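Local coordinates for C-type lectin domain family 4, member b1 (PDB 6LKR), which probably recognises carbohydrate-containing ligands, including pathogen-derived phosphoglycolipids, through a calcium-binding C-type lectin domain of an immune-cell receptor, at residues S24-W28 / N29-E33. Residues are numbered along the deposited sequence; the frame is centred on the assembly and turned at random.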
loop_
_atom_site.group_PDB
_atom_site.type_symbol
_atom_site.label_atom_id
_atom_site.label_comp_id
_atom_site.label_asym_id
_atom_site.label_seq_id
_atom_site.Cartn_x
_atom_site.Cartn_y
_atom_site.Cartn_z
ATOM N N SER A 24 8.444 27.015 1.039
ATOM C CA SER A 24 9.625 26.641 1.857
ATOM C C SER A 24 9.170 25.736 3.008
ATOM O O SER A 24 9.971 24.878 3.412
ATOM C CB SER A 24 10.358 27.868 2.352
ATOM O OG SER A 24 9.446 28.835 2.854
ATOM N N SER A 25 7.933 25.919 3.495
ATOM C CA SER A 25 7.318 25.081 4.559
ATOM C C SER A 25 5.806 25.321 4.604
ATOM O O SER A 25 5.363 26.363 4.111
ATOM C CB SER A 25 7.946 25.355 5.898
ATOM O OG SER A 25 7.542 26.623 6.386
ATOM N N ALA A 26 5.063 24.378 5.185
ATOM C CA ALA A 26 3.592 24.440 5.301
ATOM C C ALA A 26 3.119 23.429 6.343
ATOM O O ALA A 26 3.881 22.499 6.659
ATOM C CB ALA A 26 2.964 24.172 3.956
ATOM N N SER A 27 1.897 23.618 6.839
ATOM C CA SER A 27 1.182 22.685 7.741
ATOM C C SER A 27 1.031 21.327 7.051
ATOM O O SER A 27 1.204 21.250 5.822
ATOM C CB SER A 27 -0.164 23.240 8.123
ATOM O OG SER A 27 -1.067 23.128 7.030
ATOM N N TRP A 28 0.676 20.295 7.809
ATOM C CA TRP A 28 0.468 18.935 7.259
ATOM C C TRP A 28 -0.663 18.984 6.223
ATOM O O TRP A 28 -0.474 18.453 5.115
ATOM C CB TRP A 28 0.199 17.935 8.387
ATOM C CG TRP A 28 0.174 16.509 7.933
ATOM C CD1 TRP A 28 1.220 15.629 7.902
ATOM C CD2 TRP A 28 -0.969 15.794 7.438
ATOM N NE1 TRP A 28 0.802 14.418 7.420
ATOM C CE2 TRP A 28 -0.533 14.489 7.124
ATOM C CE3 TRP A 28 -2.313 16.126 7.238
ATOM C CZ2 TRP A 28 -1.400 13.519 6.627
ATOM C CZ3 TRP A 28 -3.166 15.170 6.735
ATOM C CH2 TRP A 28 -2.717 13.881 6.446
ATOM N N ASN A 29 -1.793 19.619 6.546
ATOM C CA ASN A 29 -2.968 19.680 5.633
ATOM C C ASN A 29 -2.594 20.380 4.319
ATOM O O ASN A 29 -2.977 19.879 3.240
ATOM C CB ASN A 29 -4.163 20.405 6.260
ATOM C CG ASN A 29 -4.930 19.552 7.246
ATOM O OD1 ASN A 29 -4.881 18.326 7.187
ATOM N ND2 ASN A 29 -5.652 20.196 8.148
ATOM N N LYS A 30 -1.885 21.508 4.404
ATOM C CA LYS A 30 -1.483 22.323 3.223
ATOM C C LYS A 30 -0.439 21.552 2.406
ATOM O O LYS A 30 -0.442 21.693 1.167
ATOM C CB LYS A 30 -0.963 23.693 3.666
ATOM C CG LYS A 30 -2.016 24.614 4.269
ATOM C CD LYS A 30 -3.199 24.873 3.363
ATOM C CE LYS A 30 -4.135 25.931 3.908
ATOM N NZ LYS A 30 -3.491 27.265 3.923
ATOM N N SER A 31 0.412 20.768 3.074
ATOM C CA SER A 31 1.416 19.874 2.432
ATOM C C SER A 31 0.708 18.745 1.672
ATOM O O SER A 31 1.057 18.502 0.496
ATOM C CB SER A 31 2.386 19.327 3.444
ATOM O OG SER A 31 3.135 20.368 4.052
ATOM N N GLU A 32 -0.259 18.067 2.302
ATOM C CA GLU A 32 -1.046 17.006 1.620
ATOM C C GLU A 32 -1.816 17.635 0.450
ATOM O O GLU A 32 -1.878 17.003 -0.619
ATOM C CB GLU A 32 -1.963 16.267 2.595
ATOM C CG GLU A 32 -2.876 15.238 1.929
ATOM C CD GLU A 32 -2.233 14.099 1.141
ATOM O OE1 GLU A 32 -1.015 13.901 1.247
ATOM O OE2 GLU A 32 -2.967 13.389 0.429
ATOM N N GLU A 33 -2.407 18.816 0.649
ATOM C CA GLU A 33 -3.175 19.524 -0.412
ATOM C C GLU A 33 -2.257 19.768 -1.618
ATOM O O GLU A 33 -2.688 19.488 -2.748
ATOM C CB GLU A 33 -3.754 20.833 0.124
ATOM C CG GLU A 33 -4.560 21.608 -0.907
ATOM C CD GLU A 33 -5.123 22.915 -0.376
ATOM O OE1 GLU A 33 -4.322 23.788 0.044
ATOM O OE2 GLU A 33 -6.359 23.051 -0.371
#
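With chi1 at 75°, S27 tucks OG between its own backbone N and carbonyl carbon, a position that turns the hydroxyl oxygen toward the start of helix 28-37, where it meets K30 N. S27 is the N-cap residue: its OG accepts from K30 N over 3.2 Å in a fairly straight bond (162°), and K30 CG packs beside the same oxygen at 3.3 Å. S31 has OG opposite its carbonyl carbon (chi1 -63°), which brings the hydroxyl back along the helix to donate to S27 O at 2.8 Å. S31 N reaches that carbonyl oxygen as well, at 2.9 Å, the two donors arriving from opposite faces of its plane; this double grip ties the cap residue to the first turn. One step on, E32 N bonds to W28 O at 2.8 Å. At the indole edge, N29 OD1 lies in the ring plane, 3.4 Å from W28 CE3, the amide turned steeply against the ring, while E32 CB sits over one face. The capped turn begins the first of the two helices of the C-type lectin fold, 28-37 and 48-56. The indole is buried, NE1 bonding to I66 O of strand 64-70 and the ring meeting F65 edge-to-face; the carboxylate of E32 holds strand 41-42 through H41 ND1 and L42 N.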